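Local coordinates for protein LigF (Sphingobium sp. SYK-6, PDB 4XT0), which cleaves beta-aryl ether bonds of lignin stereospecifically, as a glutathione-dependent beta-etherase of the glutathione S-transferase superfamily, at the interface of chains A and B. Coordinates in Å, arbitrary orientation; residue numbers count along the deposited sequence, not the author numbering. Chains: chain A/B, Protein LigF.

Contacts 1 and 2 are neighbouring patches of one two-fold symmetric interface, their centres of C-alpha atoms about 7 Å apart, and both share A:Tyr76, B:Pro93 and B:Ala97. Each sets the N-terminal thioredoxin-like domain of chain A against helix 93-121 of chain B. Contact 1 is the polar part, with carboxylates, arginines and water between helix 70-80 and that helix, A:Arg100 adding the same helix of chain A. Contact 2 is the apolar part, where B:Phe94 meets strand 65-68 and A:Tyr76. Domain-to-domain pairing of this kind is typical of glutathione S-transferase dimers, so the pair probably reflects a physiological dimer, and symmetry supplies both contacts twice.

Contact 1: the interface of chains A and B. Residues chain A 75-76, 79, 100; chain B 93, 96-97, 100.
A:Asp79 and B:Arg100 meet tip to tip across an interface of the glutathione S-transferase type, between helices 70-80 and 93-121 of chain A and helix 93-121 of chain B. NH1 of B:Arg100 donates to OD2 of A:Asp79 at 3.0 Å, a salt bridge that reaches the carboxylate on its syn side but 21° out of its plane. The tight part surrounds this guanidinium. Over the centre of one face lies OE1 of A:Glu75, 4.0 Å from CZ of B:Arg100, with the two planes nearly parallel; the opposite face is backed near its rim by CG of B:Arg96. A:Glu75 is itself held flat by A:Arg100, which grips it side-on: NE bonds OE2 at 2.7 Å and NH2 bonds OE1, both through syn lone pairs and almost straight. The bend of A:Glu75 at CG (chi2 -119°) turns its carboxylate toward this clamp. NH2 of A:Arg100 and NH2 of B:Arg100 come within 3.8 Å, and the nearby carboxylates probably offset the repulsion of these like charges.

Away from this stack, water does much of the joining. Water 2 lies 2.7 Å from OD1 of A:Asp79 and at the in-plane edges of two guanidinium groups, meeting NH1 of B:Arg96 and NH2 of B:Arg100. B:Arg96 bends at CD (chi3 -67°), bringing its tip around to this water instead of directly onto the carboxylate. Water 1 links OD2 of A:Asp79 to the carbonyl O of B:Pro93, 2.9 Å from the water. Apolar contact here is slight: CB of A:Asp79 stands 4.1 Å from CB of B:Pro93, while the CD1 edge of the A:Tyr76 ring faces the B:Pro93 carbonyl and the methyl of B:Ala97 approaches CD1 from off the ring plane.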
# COMPACT_ATOMS: atom_id res chain seq x y z
N GLU A 75 1.80 -1.93 13.27
CA GLU A 75 3.25 -1.75 13.37
C GLU A 75 3.60 -0.81 14.52
O GLU A 75 4.57 -1.04 15.24
CB GLU A 75 3.84 -1.21 12.05
CG GLU A 75 3.78 -2.23 10.88
CD GLU A 75 5.17 -2.59 10.34
OE1 GLU A 75 6.12 -2.67 11.14
OE2 GLU A 75 5.30 -2.79 9.12
N TYR A 76 2.79 0.23 14.72
CA TYR A 76 2.95 1.13 15.85
C TYR A 76 2.87 0.39 17.18
O TYR A 76 3.66 0.64 18.09
CB TYR A 76 1.88 2.24 15.81
CG TYR A 76 1.92 3.17 17.03
CD1 TYR A 76 2.83 4.21 17.10
CD2 TYR A 76 1.00 3.02 18.08
CE1 TYR A 76 2.87 5.09 18.20
CE2 TYR A 76 1.02 3.88 19.19
CZ TYR A 76 1.95 4.92 19.24
OH TYR A 76 1.99 5.78 20.31
N ASP A 79 6.00 -1.46 17.64
CA ASP A 79 7.11 -0.52 17.89
C ASP A 79 7.12 -0.08 19.36
O ASP A 79 8.18 0.08 19.97
CB ASP A 79 6.99 0.73 16.99
CG ASP A 79 7.49 0.50 15.55
OD1 ASP A 79 8.20 -0.50 15.29
OD2 ASP A 79 7.17 1.34 14.68
N ARG A 100 6.03 -7.69 5.52
CA ARG A 100 5.54 -6.42 4.98
C ARG A 100 5.09 -6.55 3.54
O ARG A 100 4.20 -5.83 3.13
CB ARG A 100 6.61 -5.31 5.08
CG ARG A 100 6.97 -4.96 6.51
CD ARG A 100 7.78 -3.63 6.64
NE ARG A 100 7.79 -3.31 8.07
CZ ARG A 100 8.86 -3.30 8.84
NH1 ARG A 100 10.07 -3.53 8.33
NH2 ARG A 100 8.73 -3.04 10.14
N PRO B 93 8.29 6.58 17.84
CA PRO B 93 7.35 5.70 17.11
C PRO B 93 6.10 6.38 16.57
O PRO B 93 5.54 5.90 15.57
CB PRO B 93 6.97 4.64 18.15
CG PRO B 93 7.41 5.16 19.46
CD PRO B 93 8.52 6.15 19.23
N ARG B 96 7.37 7.84 13.40
CA ARG B 96 7.63 6.74 12.46
C ARG B 96 6.30 6.23 11.87
O ARG B 96 6.25 5.86 10.70
CB ARG B 96 8.40 5.59 13.12
CG ARG B 96 8.86 4.51 12.13
CD ARG B 96 9.68 3.38 12.79
NE ARG B 96 10.96 3.84 13.30
CZ ARG B 96 11.93 3.05 13.74
NH1 ARG B 96 11.79 1.73 13.74
NH2 ARG B 96 13.05 3.57 14.20
N ALA B 97 5.23 6.24 12.67
CA ALA B 97 3.89 5.90 12.16
C ALA B 97 3.43 6.90 11.10
O ALA B 97 2.91 6.52 10.04
CB ALA B 97 2.86 5.85 13.31
N ARG B 100 5.10 6.22 7.83
CA ARG B 100 4.52 5.09 7.10
C ARG B 100 3.22 5.45 6.44
O ARG B 100 2.90 4.89 5.39
CB ARG B 100 4.30 3.86 8.02
CG ARG B 100 5.59 3.29 8.58
CD ARG B 100 5.42 1.88 9.21
NE ARG B 100 6.78 1.37 9.43
CZ ARG B 100 7.33 1.15 10.61
NH1 ARG B 100 6.63 1.31 11.72
NH2 ARG B 100 8.60 0.73 10.67
O HOH W 1 5.40 3.17 14.64
O HOH W 2 9.83 -0.19 13.20

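Contact 2: the interface of chains A and B. Residues chain A 65-67, 76; chain B 93-94, 97.
B:Phe94, near the start of helix 93-121, projects its ring against strand 65-68 of chain A, an aromatic contact between the C-terminal domain of one subunit and the N-terminal domain of the other, the pairing usual in glutathione S-transferase dimers. Its CG is anti to the backbone N (chi1 176°), which carries the ring away from A:Tyr76 and toward the strand. CB comes first, touching CD of the poorly ordered A:Lys65 loosely; CG then lies 3.9 Å from the same CD of A:Lys65. At the ring, CD2 also faces that methylene, whereas CD1 meets CG2 of A:Val67 at 3.9 Å. CE1 packs 3.7 Å from CB of A:Lys65, which sits over one face, offset toward the rim. The lysine chain is extended alongside that face, although its disorder makes the outer part a less certain cover. The tip atoms CE1 and CZ turn an edge to the backbone carbonyl of A:Val66, whose carbon lies in the ring plane.

A:Val67 does double duty: its CG2 reaches the edge of the B:Phe94 ring and also stands 3.8 Å above the centre of the A:Tyr76 ring, bracing that tyrosine from within its own chain. With CG1 anti to the backbone N (chi1 -178°), the other methyl points toward CB of B:Ala97, 4.1 Å away. The A:Tyr76 edge in turn meets the helix backbone, with CE1 3.8 Å from CA of B:Phe94. An alanine in place of B:Phe94 would probably open a gap against the strand and leave the A:Lys65 methylenes and A:Val67 CG2 without their aromatic partner. CE1 of B:Phe94 lies 3.2 Å from the carbonyl O of A:Val66.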
# COMPACT_ATOMS: atom_id res chain seq x y z
N LYS A 65 -2.38 11.09 21.37
CA LYS A 65 -1.90 11.01 19.99
C LYS A 65 -2.81 10.07 19.20
O LYS A 65 -3.16 8.99 19.68
CB LYS A 65 -0.44 10.54 19.95
CG LYS A 65 0.53 11.49 20.67
CD LYS A 65 1.94 10.91 20.76
CE LYS A 65 2.92 11.95 21.32
NZ LYS A 65 4.34 11.46 21.44
N VAL A 66 -3.18 10.47 17.99
CA VAL A 66 -4.00 9.60 17.14
C VAL A 66 -3.18 8.95 16.02
O VAL A 66 -2.51 9.64 15.25
CB VAL A 66 -5.16 10.38 16.51
CG1 VAL A 66 -6.01 9.45 15.66
CG2 VAL A 66 -5.99 11.05 17.60
N VAL A 67 -3.23 7.63 15.95
CA VAL A 67 -2.59 6.87 14.89
C VAL A 67 -3.68 6.31 13.96
O VAL A 67 -4.64 5.68 14.42
CB VAL A 67 -1.71 5.72 15.49
CG1 VAL A 67 -0.99 4.94 14.37
CG2 VAL A 67 -0.71 6.30 16.49
N TYR A 76 2.79 0.23 14.72
CA TYR A 76 2.95 1.13 15.85
C TYR A 76 2.87 0.39 17.18
O TYR A 76 3.66 0.64 18.09
CB TYR A 76 1.88 2.24 15.81
CG TYR A 76 1.92 3.17 17.03
CD1 TYR A 76 2.83 4.21 17.10
CD2 TYR A 76 1.00 3.02 18.08
CE1 TYR A 76 2.87 5.09 18.20
CE2 TYR A 76 1.02 3.88 19.19
CZ TYR A 76 1.95 4.92 19.24
OH TYR A 76 1.99 5.78 20.31
N PRO B 93 8.29 6.58 17.84
CA PRO B 93 7.35 5.70 17.11
C PRO B 93 6.10 6.38 16.57
O PRO B 93 5.54 5.90 15.57
CB PRO B 93 6.97 4.64 18.15
CG PRO B 93 7.41 5.16 19.46
CD PRO B 93 8.52 6.15 19.23
N PHE B 94 5.62 7.44 17.21
CA PHE B 94 4.47 8.15 16.67
C PHE B 94 4.84 8.84 15.34
O PHE B 94 4.06 8.84 14.39
CB PHE B 94 3.92 9.18 17.66
CG PHE B 94 2.79 10.01 17.11
CD1 PHE B 94 1.54 9.45 16.88
CD2 PHE B 94 2.97 11.36 16.83
CE1 PHE B 94 0.49 10.21 16.36
CE2 PHE B 94 1.92 12.14 16.32
CZ PHE B 94 0.68 11.56 16.09
N ALA B 97 5.23 6.24 12.67
CA ALA B 97 3.89 5.90 12.16
C ALA B 97 3.43 6.90 11.10
O ALA B 97 2.91 6.52 10.04
CB ALA B 97 2.86 5.85 13.31